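Long-range contacts in putative glycosyltransferase (GalT1) (Streptococcus parasanguinis FW213, PDB 5HEA), which is probably a nucleotide-binding glycosyltransferase, represented here by a C-terminal part of the longer protein with a GT-A-type domain followed by helices: residues Y14-Y19 and V91-F96; E98-E103 and I208-Y213; T31-E36 and D59-I64; L6-V11 and T81-K86; S233-A238 and G261-C266. All coordinates share one frame; numbering follows the deposited sequence.

Contact 1: residues Y14-Y19 and V91-F96; sequences YNVEKY and VDSDDF
Tyr19 and Asp94 bring their CA atoms to 5.3 Å where the loop 14-19 lies against a type I turn running from Asp92 to Asp95. Val16 makes the apolar contact, its two methyls resting on Ser93 and Asp94. CG2 meets Ser93 OG at 3.5 Å, while CG1 presses on Asp94 OD1 at 3.3 Å, the valine and aspartate side chains crossing at about a right angle. With chi1 at -75°, Asp94 CG stands beside its own backbone N, and OD1 reaches both Val16 and Tyr19, whose CD2 lies 3.6 Å from it. The Tyr19 ring and the carboxylate are turned almost perpendicular, 88° apart. Asp94 OD2 forms a salt bridge with Arg218, and Ser93 OG is hydrogen-bonded to Pro12 O. Two waters bridge the segments: one from Tyr14 N to the Ser93 hydroxyl, the other between the carbonyls of Tyr19 and Asp95. Asp92-Ser93-Asp94 has the form of the DXD motif, which in related GT-A enzymes typically meets the metal and nucleotide-sugar. The contact thus joins the loop after strand 7-13 to the one after strand 87-90, with Ser93 also packing on Leu20 of helix 20-28.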
# COMPACT_ATOMS: atom_id res chain seq x y z
N TYR A 14 0.33 24.19 12.04
CA TYR A 14 0.51 23.52 10.76
C TYR A 14 0.21 24.47 9.61
O TYR A 14 -0.94 24.88 9.42
CB TYR A 14 -0.33 22.23 10.64
CG TYR A 14 -0.03 21.50 9.34
CD1 TYR A 14 1.20 20.89 9.14
CD2 TYR A 14 -0.96 21.44 8.31
CE1 TYR A 14 1.50 20.25 7.96
CE2 TYR A 14 -0.67 20.79 7.12
CZ TYR A 14 0.56 20.20 6.95
OH TYR A 14 0.87 19.54 5.79
N ASN A 15 1.25 24.86 8.88
CA ASN A 15 1.13 25.68 7.67
C ASN A 15 0.28 26.93 7.85
O ASN A 15 -0.67 27.17 7.11
CB ASN A 15 0.65 24.85 6.49
CG ASN A 15 1.71 23.90 5.99
OD1 ASN A 15 2.81 23.86 6.53
ND2 ASN A 15 1.40 23.13 4.96
N VAL A 16 0.65 27.74 8.85
CA VAL A 16 -0.10 28.96 9.15
C VAL A 16 0.79 30.20 9.07
O VAL A 16 0.60 31.15 9.84
CB VAL A 16 -0.77 28.86 10.54
CG1 VAL A 16 -2.01 27.97 10.46
CG2 VAL A 16 0.22 28.32 11.59
N GLU A 17 1.73 30.20 8.14
CA GLU A 17 2.70 31.30 8.03
C GLU A 17 2.06 32.70 7.96
O GLU A 17 2.64 33.67 8.44
CB GLU A 17 3.65 31.08 6.84
CG GLU A 17 3.03 31.35 5.47
CD GLU A 17 4.00 31.09 4.31
OE1 GLU A 17 5.16 30.67 4.56
OE2 GLU A 17 3.60 31.32 3.15
N LYS A 18 0.88 32.81 7.37
CA LYS A 18 0.24 34.11 7.19
C LYS A 18 -0.35 34.64 8.50
O LYS A 18 -0.54 35.84 8.65
CB LYS A 18 -0.85 34.04 6.12
CG LYS A 18 -0.32 33.78 4.71
CD LYS A 18 -1.43 33.84 3.67
CE LYS A 18 -2.41 32.68 3.82
NZ LYS A 18 -3.52 32.76 2.83
N TYR A 19 -0.63 33.74 9.44
CA TYR A 19 -1.40 34.12 10.63
C TYR A 19 -0.68 33.95 11.95
O TYR A 19 -1.12 34.47 12.98
CB TYR A 19 -2.69 33.31 10.66
CG TYR A 19 -3.46 33.40 9.36
CD1 TYR A 19 -4.01 34.61 8.94
CD2 TYR A 19 -3.61 32.29 8.55
CE1 TYR A 19 -4.71 34.70 7.75
CE2 TYR A 19 -4.31 32.37 7.36
CZ TYR A 19 -4.86 33.57 6.97
OH TYR A 19 -5.55 33.63 5.78
N VAL A 91 -5.15 27.57 22.09
CA VAL A 91 -5.34 28.70 21.17
C VAL A 91 -4.97 28.21 19.77
O VAL A 91 -3.92 27.61 19.58
CB VAL A 91 -4.43 29.91 21.54
CG1 VAL A 91 -4.49 30.99 20.45
CG2 VAL A 91 -4.84 30.50 22.87
N ASP A 92 -5.85 28.42 18.80
CA ASP A 92 -5.54 28.06 17.42
C ASP A 92 -4.66 29.13 16.79
O ASP A 92 -4.86 30.32 17.01
CB ASP A 92 -6.81 27.86 16.60
CG ASP A 92 -7.51 26.56 16.95
OD1 ASP A 92 -6.86 25.66 17.56
OD2 ASP A 92 -8.71 26.43 16.62
N SER A 93 -3.69 28.71 15.98
CA SER A 93 -2.67 29.64 15.51
C SER A 93 -3.17 30.56 14.38
O SER A 93 -2.47 31.49 13.99
CB SER A 93 -1.40 28.87 15.13
OG SER A 93 -1.71 27.70 14.39
N ASP A 94 -4.39 30.29 13.89
CA ASP A 94 -5.12 31.15 12.95
C ASP A 94 -5.79 32.35 13.61
O ASP A 94 -6.24 33.27 12.93
CB ASP A 94 -6.28 30.37 12.33
CG ASP A 94 -5.83 29.38 11.31
OD1 ASP A 94 -4.81 29.64 10.65
OD2 ASP A 94 -6.52 28.35 11.14
N ASP A 95 -5.89 32.30 14.93
CA ASP A 95 -6.72 33.23 15.70
C ASP A 95 -5.89 34.20 16.54
O ASP A 95 -4.67 34.14 16.52
CB ASP A 95 -7.66 32.43 16.60
CG ASP A 95 -8.57 31.50 15.81
OD1 ASP A 95 -8.91 31.85 14.66
OD2 ASP A 95 -8.96 30.43 16.35
N PHE A 96 -6.57 35.09 17.27
CA PHE A 96 -5.88 36.02 18.17
C PHE A 96 -6.81 36.48 19.28
O PHE A 96 -8.02 36.27 19.23
CB PHE A 96 -5.28 37.21 17.41
CG PHE A 96 -6.28 37.99 16.60
CD1 PHE A 96 -6.70 37.52 15.36
CD2 PHE A 96 -6.80 39.19 17.07
CE1 PHE A 96 -7.62 38.23 14.61
CE2 PHE A 96 -7.72 39.92 16.33
CZ PHE A 96 -8.13 39.44 15.09
O HOH W 1 -2.21 25.39 12.54
O HOH W 2 -3.72 34.94 14.03

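Contact 2: residues E98-E103 and I208-Y213; sequences EEFYLE and INEGSY
Glu98 and Ser212 meet in the GT-A-type domain, where the type I turn Glu98 to Tyr101 leads into helix 101-110 and strand 204-217 runs past its start. One direct hydrogen bond spans the gap: Glu98 N donates to Ser212 O at 2.9 Å, nearly straight at 171°, continuing the pairing of strand 96-97 with strand 204-217. A water makes the second link, donating both to Tyr101 O and to Glu210 OE2. That carboxylate oxygen is positioned from within its own segment by Ser212 OG, which donates to it from above the carboxylate plane at 2.6 Å; His104 ND1 is another partner of Glu210 OE2. Aromatic packing makes up the rest. The Phe100 ring turns its edge to this polar pair, with CE1 3.4 Å from Ser212 OG. Tyr101 and Tyr213 lie side by side and point the same way, their ring planes 52° apart, too oblique for a stack. Tyr213 OH reaches beyond to Asp95. Tyr101 CG is anti to its backbone N (chi1 173°). Of its ring atoms, CE1 sits 3.8 Å from Tyr213 CB, and the hydroxyl OH lies 3.7 Å from Tyr213 CD2.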
# COMPACT_ATOMS: atom_id res chain seq x y z
N GLU A 98 -7.64 39.30 22.90
CA GLU A 98 -7.45 40.55 23.63
C GLU A 98 -6.32 40.38 24.62
O GLU A 98 -5.98 39.26 24.99
CB GLU A 98 -8.73 40.90 24.41
CG GLU A 98 -9.91 41.28 23.54
CD GLU A 98 -9.77 42.67 22.96
OE1 GLU A 98 -8.86 43.41 23.40
OE2 GLU A 98 -10.57 43.02 22.07
N GLU A 99 -5.74 41.49 25.08
CA GLU A 99 -4.62 41.43 26.01
C GLU A 99 -5.03 40.97 27.41
O GLU A 99 -4.17 40.52 28.19
CB GLU A 99 -3.91 42.79 26.10
CG GLU A 99 -4.66 43.80 26.94
CD GLU A 99 -3.94 45.13 27.03
OE1 GLU A 99 -3.16 45.44 26.10
OE2 GLU A 99 -4.15 45.86 28.02
N PHE A 100 -6.32 41.07 27.72
CA PHE A 100 -6.85 40.66 29.03
C PHE A 100 -7.53 39.29 29.00
O PHE A 100 -8.17 38.87 29.97
CB PHE A 100 -7.83 41.71 29.56
CG PHE A 100 -8.89 42.10 28.57
CD1 PHE A 100 -9.96 41.26 28.31
CD2 PHE A 100 -8.82 43.31 27.90
CE1 PHE A 100 -10.95 41.62 27.41
CE2 PHE A 100 -9.80 43.68 26.98
CZ PHE A 100 -10.86 42.83 26.74
N TYR A 101 -7.38 38.59 27.89
CA TYR A 101 -8.02 37.28 27.68
C TYR A 101 -7.75 36.27 28.79
O TYR A 101 -8.67 35.75 29.43
CB TYR A 101 -7.54 36.71 26.34
CG TYR A 101 -7.97 35.28 26.05
CD1 TYR A 101 -9.28 35.00 25.69
CD2 TYR A 101 -7.05 34.24 26.06
CE1 TYR A 101 -9.67 33.71 25.38
CE2 TYR A 101 -7.43 32.94 25.76
CZ TYR A 101 -8.75 32.69 25.42
OH TYR A 101 -9.15 31.42 25.12
N LEU A 102 -6.47 35.99 29.02
CA LEU A 102 -6.06 34.99 29.99
C LEU A 102 -6.44 35.39 31.42
O LEU A 102 -6.95 34.58 32.21
CB LEU A 102 -4.54 34.80 29.90
CG LEU A 102 -3.95 33.40 29.96
CD1 LEU A 102 -4.82 32.40 29.19
CD2 LEU A 102 -2.54 33.44 29.40
N GLU A 103 -6.15 36.64 31.76
CA GLU A 103 -6.47 37.19 33.07
C GLU A 103 -7.95 37.02 33.43
O GLU A 103 -8.29 36.58 34.53
CB GLU A 103 -6.06 38.67 33.13
CG GLU A 103 -6.26 39.31 34.50
CD GLU A 103 -5.97 40.81 34.50
OE1 GLU A 103 -5.66 41.37 33.43
OE2 GLU A 103 -6.06 41.42 35.59
N ILE A 208 -18.07 33.34 31.08
CA ILE A 208 -18.11 34.79 30.91
C ILE A 208 -18.48 35.14 29.47
O ILE A 208 -17.77 34.76 28.53
CB ILE A 208 -16.78 35.50 31.32
CG1 ILE A 208 -15.57 34.70 30.90
CG2 ILE A 208 -16.72 35.69 32.83
CD1 ILE A 208 -14.25 35.33 31.27
N ASN A 209 -19.59 35.86 29.30
CA ASN A 209 -20.08 36.21 27.98
C ASN A 209 -19.38 37.43 27.41
O ASN A 209 -20.00 38.48 27.22
CB ASN A 209 -21.59 36.42 27.95
CG ASN A 209 -22.16 36.31 26.54
OD1 ASN A 209 -21.70 35.48 25.76
ND2 ASN A 209 -23.13 37.16 26.20
N GLU A 210 -18.09 37.29 27.14
CA GLU A 210 -17.32 38.33 26.47
C GLU A 210 -16.59 37.69 25.29
O GLU A 210 -16.08 36.57 25.40
CB GLU A 210 -16.32 38.97 27.44
CG GLU A 210 -15.36 37.99 28.09
CD GLU A 210 -14.38 38.67 29.04
OE1 GLU A 210 -14.84 39.35 29.99
OE2 GLU A 210 -13.15 38.52 28.85
N GLY A 211 -16.56 38.39 24.16
CA GLY A 211 -15.88 37.87 22.98
C GLY A 211 -14.43 38.33 22.97
O GLY A 211 -14.05 39.18 22.18
N SER A 212 -13.62 37.77 23.87
CA SER A 212 -12.23 38.21 24.04
C SER A 212 -11.28 37.40 23.16
O SER A 212 -10.10 37.74 23.01
CB SER A 212 -11.82 38.08 25.50
OG SER A 212 -12.62 38.93 26.30
N TYR A 213 -11.81 36.32 22.60
CA TYR A 213 -11.09 35.50 21.64
C TYR A 213 -11.64 35.85 20.25
O TYR A 213 -12.85 35.99 20.09
CB TYR A 213 -11.33 34.03 21.95
CG TYR A 213 -10.54 33.03 21.11
CD1 TYR A 213 -10.97 32.66 19.84
CD2 TYR A 213 -9.38 32.43 21.61
CE1 TYR A 213 -10.26 31.72 19.06
CE2 TYR A 213 -8.65 31.51 20.85
CZ TYR A 213 -9.10 31.16 19.58
OH TYR A 213 -8.40 30.23 18.82
O HOH W 3 -11.31 35.88 28.55

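Contact 3: residues T31-E36 and D59-I64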
# COMPACT_ATOMS: atom_id res chain seq x y z
N THR A 31 -1.83 40.29 29.80
CA THR A 31 -1.70 40.92 31.11
C THR A 31 -1.38 39.89 32.19
O THR A 31 -0.76 40.21 33.20
CB THR A 31 -2.97 41.71 31.50
OG1 THR A 31 -4.10 40.82 31.53
CG2 THR A 31 -3.25 42.79 30.49
N TYR A 32 -1.83 38.65 31.98
CA TYR A 32 -1.45 37.55 32.85
C TYR A 32 -0.10 37.03 32.38
O TYR A 32 0.02 36.50 31.28
CB TYR A 32 -2.49 36.43 32.81
CG TYR A 32 -2.32 35.37 33.88
CD1 TYR A 32 -1.44 34.32 33.71
CD2 TYR A 32 -3.04 35.44 35.07
CE1 TYR A 32 -1.28 33.35 34.68
CE2 TYR A 32 -2.88 34.48 36.05
CZ TYR A 32 -2.01 33.43 35.85
OH TYR A 32 -1.85 32.48 36.81
N LYS A 33 0.91 37.17 33.23
CA LYS A 33 2.29 36.97 32.79
C LYS A 33 2.78 35.53 32.93
O LYS A 33 3.64 35.09 32.16
CB LYS A 33 3.22 37.91 33.56
CG LYS A 33 2.87 39.39 33.44
CD LYS A 33 3.07 39.87 32.02
CE LYS A 33 2.67 41.33 31.87
NZ LYS A 33 3.01 41.83 30.51
N ASN A 34 2.26 34.81 33.90
CA ASN A 34 2.82 33.50 34.23
C ASN A 34 2.27 32.36 33.36
O ASN A 34 1.47 31.54 33.82
CB ASN A 34 2.65 33.18 35.71
CG ASN A 34 3.50 32.00 36.14
OD1 ASN A 34 4.37 31.55 35.40
ND2 ASN A 34 3.24 31.48 37.34
N PHE A 35 2.70 32.33 32.11
CA PHE A 35 2.27 31.27 31.21
C PHE A 35 3.45 30.65 30.49
O PHE A 35 4.55 31.21 30.48
CB PHE A 35 1.25 31.79 30.18
CG PHE A 35 1.76 32.95 29.36
CD1 PHE A 35 2.64 32.75 28.31
CD2 PHE A 35 1.36 34.24 29.65
CE1 PHE A 35 3.11 33.81 27.56
CE2 PHE A 35 1.82 35.31 28.91
CZ PHE A 35 2.69 35.10 27.86
N GLU A 36 3.22 29.47 29.92
CA GLU A 36 4.09 28.93 28.90
C GLU A 36 3.25 28.74 27.63
O GLU A 36 2.08 28.35 27.69
CB GLU A 36 4.71 27.61 29.35
CG GLU A 36 3.72 26.51 29.67
CD GLU A 36 4.39 25.19 30.05
OE1 GLU A 36 5.63 25.07 29.90
OE2 GLU A 36 3.69 24.28 30.50
N ASP A 59 11.53 35.22 23.61
CA ASP A 59 10.71 35.10 24.80
C ASP A 59 10.81 33.68 25.32
O ASP A 59 10.42 32.73 24.64
CB ASP A 59 9.25 35.47 24.51
CG ASP A 59 8.45 35.75 25.78
OD1 ASP A 59 8.51 34.95 26.74
OD2 ASP A 59 7.75 36.79 25.83
N ASN A 60 11.33 33.53 26.54
CA ASN A 60 11.60 32.21 27.08
C ASN A 60 10.37 31.48 27.63
O ASN A 60 10.48 30.36 28.13
CB ASN A 60 12.73 32.25 28.12
CG ASN A 60 12.34 32.95 29.40
OD1 ASN A 60 11.29 33.58 29.48
ND2 ASN A 60 13.19 32.84 30.41
N ARG A 61 9.20 32.10 27.52
CA ARG A 61 7.95 31.43 27.88
C ARG A 61 7.50 30.53 26.73
O ARG A 61 6.63 29.68 26.89
CB ARG A 61 6.87 32.44 28.27
CG ARG A 61 7.16 33.13 29.61
CD ARG A 61 6.22 34.30 29.90
NE ARG A 61 6.34 35.36 28.91
CZ ARG A 61 5.60 36.47 28.89
NH1 ARG A 61 4.67 36.68 29.81
NH2 ARG A 61 5.79 37.37 27.94
N ILE A 62 8.12 30.70 25.56
CA ILE A 62 7.77 29.90 24.39
C ILE A 62 8.63 28.64 24.28
O ILE A 62 9.86 28.71 24.23
CB ILE A 62 7.91 30.70 23.09
CG1 ILE A 62 6.94 31.89 23.09
CG2 ILE A 62 7.66 29.80 21.89
CD1 ILE A 62 6.82 32.57 21.75
N GLN A 63 7.97 27.49 24.25
CA GLN A 63 8.64 26.21 24.05
C GLN A 63 8.18 25.65 22.71
O GLN A 63 6.98 25.61 22.43
CB GLN A 63 8.29 25.21 25.16
CG GLN A 63 8.27 25.79 26.57
CD GLN A 63 9.62 26.31 27.02
OE1 GLN A 63 9.80 27.50 27.28
NE2 GLN A 63 10.59 25.41 27.14
N ILE A 64 9.12 25.21 21.88
CA ILE A 64 8.74 24.58 20.62
C ILE A 64 8.91 23.08 20.66
O ILE A 64 9.94 22.57 21.10
CB ILE A 64 9.57 25.10 19.45
CG1 ILE A 64 9.61 26.62 19.45
CG2 ILE A 64 9.01 24.59 18.13
CD1 ILE A 64 10.51 27.14 18.41
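The guanidinium of Arg61 lies almost flat against the ring of Phe35, the two planes only 22° apart. The overlap is offset: Phe35 CZ sits over one face of the guanidinium near its rim, 3.2 Å from Arg61 NH1. Further back along the arginine chain, CD lies over the ring face in a CH-pi contact, 4.2 Å from the ring centroid. A bend at chi3 (-62°) turns NE out of the line of the chain.

In its own plane the guanidinium is gripped from two directions. NH1 donates to a lone pair of Lys33 O at 3.0 Å, and that carbonyl also receives the N-H of Phe35. NE and NH2 hold Asp59 side-on, NE on OD1 and NH2 on OD2 at 2.9 Å, both on syn lone pairs. OD1 uses its anti lone pair for Arg61 N, closing an Asx turn. Arg61 is thereby fixed in rotation and tied to its own turn, which probably steadies its charge.

This is the entry end of a beta-alpha-beta unit, strand 35-41, helix 48-58 and strand 62-66, in the Rossmann-like half of the GT-A fold. The two parallel strands start side by side here, and Leu28 of helix 20-28 packs on both Asp59 and Arg61.

Glu36, in strand 35-41, meets Arg61 through its backbone. Its CA comes within 3.3 Å of Arg61 O in a CA-H...O contact, and its CB lies 3.7 Å from the same oxygen, while its carboxylate leaves for Ser8 through OE2.

Contact 4: residues L6-V11 and T81-K86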
# COMPACT_ATOMS: atom_id res chain seq x y z
N LEU A 6 0.98 28.77 37.01
CA LEU A 6 1.37 28.66 35.61
C LEU A 6 0.23 28.14 34.73
O LEU A 6 -0.37 27.10 35.01
CB LEU A 6 2.60 27.77 35.47
CG LEU A 6 3.11 27.53 34.05
CD1 LEU A 6 3.81 28.78 33.51
CD2 LEU A 6 4.03 26.31 34.04
N ILE A 7 -0.06 28.88 33.67
CA ILE A 7 -1.03 28.44 32.69
C ILE A 7 -0.29 27.92 31.46
O ILE A 7 0.56 28.60 30.90
CB ILE A 7 -2.00 29.57 32.30
CG1 ILE A 7 -2.84 30.00 33.51
CG2 ILE A 7 -2.92 29.11 31.17
CD1 ILE A 7 -3.70 31.21 33.22
N SER A 8 -0.61 26.70 31.04
CA SER A 8 -0.04 26.18 29.79
C SER A 8 -0.96 26.44 28.60
O SER A 8 -2.11 25.98 28.58
CB SER A 8 0.24 24.68 29.91
OG SER A 8 1.22 24.40 30.89
N ILE A 9 -0.45 27.17 27.61
CA ILE A 9 -1.19 27.48 26.38
C ILE A 9 -0.69 26.62 25.25
O ILE A 9 0.46 26.75 24.82
CB ILE A 9 -0.98 28.94 25.96
CG1 ILE A 9 -1.22 29.88 27.15
CG2 ILE A 9 -1.89 29.27 24.76
CD1 ILE A 9 -0.71 31.31 26.89
N ILE A 10 -1.56 25.73 24.76
CA ILE A 10 -1.21 24.77 23.73
C ILE A 10 -1.61 25.29 22.36
O ILE A 10 -2.78 25.57 22.10
CB ILE A 10 -1.85 23.39 24.02
CG1 ILE A 10 -1.24 22.81 25.31
CG2 ILE A 10 -1.67 22.44 22.83
CD1 ILE A 10 -2.04 21.67 25.91
N VAL A 11 -0.62 25.44 21.49
CA VAL A 11 -0.84 26.06 20.19
C VAL A 11 -0.32 25.15 19.08
O VAL A 11 0.88 25.12 18.79
CB VAL A 11 -0.16 27.45 20.13
CG1 VAL A 11 -0.37 28.10 18.75
CG2 VAL A 11 -0.70 28.35 21.24
N THR A 81 0.85 16.58 27.04
CA THR A 81 1.92 15.78 27.63
C THR A 81 3.08 16.65 28.10
O THR A 81 3.63 16.42 29.18
CB THR A 81 2.44 14.74 26.61
OG1 THR A 81 1.37 13.84 26.28
CG2 THR A 81 3.60 13.95 27.16
N TYR A 82 3.44 17.64 27.30
CA TYR A 82 4.55 18.53 27.62
C TYR A 82 4.18 19.61 28.67
O TYR A 82 5.04 20.15 29.36
CB TYR A 82 5.11 19.16 26.33
CG TYR A 82 6.28 20.10 26.52
CD1 TYR A 82 7.59 19.66 26.33
CD2 TYR A 82 6.08 21.43 26.86
CE1 TYR A 82 8.67 20.53 26.50
CE2 TYR A 82 7.15 22.31 27.03
CZ TYR A 82 8.43 21.85 26.85
OH TYR A 82 9.48 22.73 27.01
N ALA A 83 2.89 19.89 28.81
CA ALA A 83 2.42 20.97 29.68
C ALA A 83 2.75 20.74 31.15
O ALA A 83 2.49 19.67 31.69
CB ALA A 83 0.91 21.15 29.52
N SER A 84 3.31 21.74 31.81
CA SER A 84 3.55 21.60 33.25
C SER A 84 2.75 22.60 34.08
O SER A 84 2.98 22.74 35.28
CB SER A 84 5.05 21.69 33.56
OG SER A 84 5.65 22.76 32.87
N GLY A 85 1.79 23.29 33.46
CA GLY A 85 0.98 24.26 34.17
C GLY A 85 -0.07 23.63 35.07
O GLY A 85 -0.40 22.45 34.95
N LYS A 86 -0.59 24.44 36.00
CA LYS A 86 -1.71 24.01 36.83
C LYS A 86 -3.01 24.08 36.03
O LYS A 86 -4.01 23.44 36.37
CB LYS A 86 -1.81 24.89 38.08
CG LYS A 86 -3.04 24.58 38.94
CD LYS A 86 -2.93 25.13 40.35
CE LYS A 86 -4.21 24.86 41.14
NZ LYS A 86 -4.06 25.25 42.57
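Ala83, the first residue to leave the helix 72-82, sets its methyl on Ser8: CB is 3.6 Å from Ser8 CB and 3.5 Å from Ser8 OG. The same methyl also touches Ile88 and Ile38, so it packs against side chains of three adjacent strands. Ser84 follows, with its hydroxyl 4.1 Å from Leu6 CD2, a loose touch at the surface, while its backbone N-H goes to Glu36 OE2, which is also bonded to Ser8 OG.

Gly85 comes next, its CA the nearest to that of Leu6. Its N-H donates to Ser8 OG at 2.9 Å over a bent path of 133°; OG is placed beside the backbone N of Ser8 by a chi1 of -64°. Having no side chain, Gly85 lets its CA lie within 3.3 Å of Leu6 O. The leucine, whose CG is anti to its backbone N, closes over this residue with CD2 3.7 Å from Gly85 CA.

Lys86 then gives its N-H to Leu6 O at 2.8 Å, in the carbonyl plane. Its chain is extended beyond CG and leads away to a salt bridge with Glu5.

The bond between Lys86 and Leu6 precedes the pairing of strand 7-13 with strand 87-90, to which Ser8 contributes through Tyr87 and Thr89. Segment 81-86 is the connection from helix 72-82 to strand 87-90, which pairs in parallel with strand 7-13, as in the Rossmann-like nucleotide-binding half of GT-A glycosyltransferases.

Contact 5: residues S233-A238 and G261-C266; sequences SMISNA and GRLKKC
Helices 231-247 and 253-272 form an antiparallel hairpin in the helical C-terminal part of the chain, and Met234 and Arg262 meet across it. The short segments pack with axes 9.7 Å apart and an angle of 158° between their directions. Arg262 is a knob in a hole made by Met234, Ile235, Asn237 and Ala238. Its chain is extended from CG to NE and crosses Met234 obliquely, the arginine CD lying 3.7 Å from Met234 CG. At the end, NH1 donates to Met234 O at 2.9 Å, on a carbonyl lone pair and near the guanidinium plane, while Ala238 CB borders it at 3.9 Å. The same nitrogen, NH1, also forms a salt bridge with Asp192.

Past the arginine, the hydrophobic tips take over. Met234 bends at chi3 (60°), which brings CE to 4.0 Å from Cys266 CB. Ile235 CD1 touches several groups: Leu263 CD2 at 4.0 Å, Cys266 CB at 3.8 Å, and the backbone of Arg262. Cys266 SG is bonded to Cys282, so the hairpin is covalently joined to helix 276-291, whose Cys282 and Lys285 also pack on Ile235.

The buried guanidinium is therefore not left among apolar atoms: a backbone carbonyl and the Asp192 carboxylate accept its hydrogen bonds, probably keeping the arginine charged, while the methionine and alanine pack beside it as apolar contacts.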
# COMPACT_ATOMS: atom_id res chain seq x y z
N SER A 233 -17.42 11.08 11.66
CA SER A 233 -17.17 11.51 13.04
C SER A 233 -18.30 12.34 13.65
O SER A 233 -18.64 12.19 14.83
CB SER A 233 -15.88 12.31 13.11
OG SER A 233 -14.79 11.42 13.05
N MET A 234 -18.86 13.24 12.84
CA MET A 234 -19.99 14.06 13.27
C MET A 234 -21.09 13.18 13.89
O MET A 234 -21.68 13.50 14.93
CB MET A 234 -20.53 14.86 12.08
CG MET A 234 -21.64 15.85 12.43
SD MET A 234 -22.31 16.72 10.99
CE MET A 234 -22.93 15.36 9.98
N ILE A 235 -21.36 12.05 13.24
CA ILE A 235 -22.41 11.14 13.68
C ILE A 235 -21.95 10.31 14.86
O ILE A 235 -22.63 10.26 15.88
CB ILE A 235 -22.88 10.24 12.51
CG1 ILE A 235 -23.43 11.11 11.38
CG2 ILE A 235 -23.94 9.26 12.97
CD1 ILE A 235 -24.50 12.08 11.87
N SER A 236 -20.79 9.65 14.73
CA SER A 236 -20.33 8.78 15.82
C SER A 236 -20.01 9.55 17.12
O SER A 236 -20.25 9.05 18.22
CB SER A 236 -19.14 7.91 15.37
OG SER A 236 -18.04 8.72 15.06
N ASN A 237 -19.49 10.78 17.00
CA ASN A 237 -19.30 11.64 18.17
C ASN A 237 -20.60 11.89 18.93
O ASN A 237 -20.63 11.83 20.15
CB ASN A 237 -18.68 13.01 17.82
CG ASN A 237 -17.22 12.91 17.41
OD1 ASN A 237 -16.60 11.86 17.55
ND2 ASN A 237 -16.66 14.01 16.92
N ALA A 238 -21.67 12.22 18.20
CA ALA A 238 -22.97 12.49 18.82
C ALA A 238 -23.56 11.22 19.49
O ALA A 238 -24.16 11.29 20.57
CB ALA A 238 -23.95 13.08 17.80
N GLY A 261 -30.57 16.59 13.84
CA GLY A 261 -30.05 17.58 12.89
C GLY A 261 -28.81 17.10 12.14
O GLY A 261 -28.71 17.30 10.93
N ARG A 262 -27.88 16.45 12.84
CA ARG A 262 -26.69 15.89 12.20
C ARG A 262 -27.02 14.77 11.21
O ARG A 262 -26.46 14.71 10.12
CB ARG A 262 -25.66 15.41 13.24
CG ARG A 262 -25.04 16.55 14.02
CD ARG A 262 -24.10 16.05 15.13
NE ARG A 262 -23.42 17.15 15.81
CZ ARG A 262 -22.25 17.04 16.44
NH1 ARG A 262 -21.58 15.89 16.48
NH2 ARG A 262 -21.73 18.11 17.04
N LEU A 263 -27.93 13.87 11.60
CA LEU A 263 -28.37 12.80 10.71
C LEU A 263 -28.92 13.35 9.39
O LEU A 263 -28.62 12.82 8.31
CB LEU A 263 -29.44 11.94 11.41
CG LEU A 263 -28.87 11.04 12.52
CD1 LEU A 263 -30.01 10.40 13.30
CD2 LEU A 263 -27.94 9.99 11.91
N LYS A 264 -29.73 14.41 9.48
CA LYS A 264 -30.30 15.06 8.30
C LYS A 264 -29.19 15.57 7.39
O LYS A 264 -29.22 15.36 6.18
CB LYS A 264 -31.19 16.24 8.71
CG LYS A 264 -32.66 15.89 8.87
CD LYS A 264 -33.50 17.06 9.37
CE LYS A 264 -33.44 17.20 10.90
NZ LYS A 264 -33.88 15.95 11.60
N LYS A 265 -28.21 16.24 7.99
CA LYS A 265 -27.08 16.77 7.24
C LYS A 265 -26.24 15.65 6.61
O LYS A 265 -25.87 15.72 5.45
CB LYS A 265 -26.21 17.64 8.15
CG LYS A 265 -25.08 18.36 7.43
CD LYS A 265 -24.45 19.43 8.31
CE LYS A 265 -23.43 20.27 7.53
NZ LYS A 265 -22.30 19.45 6.98
N CYS A 266 -25.96 14.61 7.40
CA CYS A 266 -25.19 13.46 6.95
C CYS A 266 -25.89 12.72 5.81
O CYS A 266 -25.26 12.35 4.83
CB CYS A 266 -24.98 12.49 8.12
SG CYS A 266 -24.44 10.81 7.63

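Overall arrangement
From the N terminus, strand 7-13 begins contact 4 and the loop after it begins contact 1; the two cross, since segments 6-11, 14-19, 81-86 and 91-96 alternate along the chain. The loop of contact 3, 31-36 to 59-64, falls within both of theirs. Contacts 3 and 4 are neighbours, with centres 10 Å apart on adjacent parallel strands. Contact 2 follows contact 1 in series and closes a long loop from helix 101-110 back to strand 204-217; its Tyr213 OH meets Asp95 of contact 1, and Glu103 meets Thr31 of contact 3. Contact 5 comes last, in the helical part, about 38 Å from contact 3 between centres and touching none of the others.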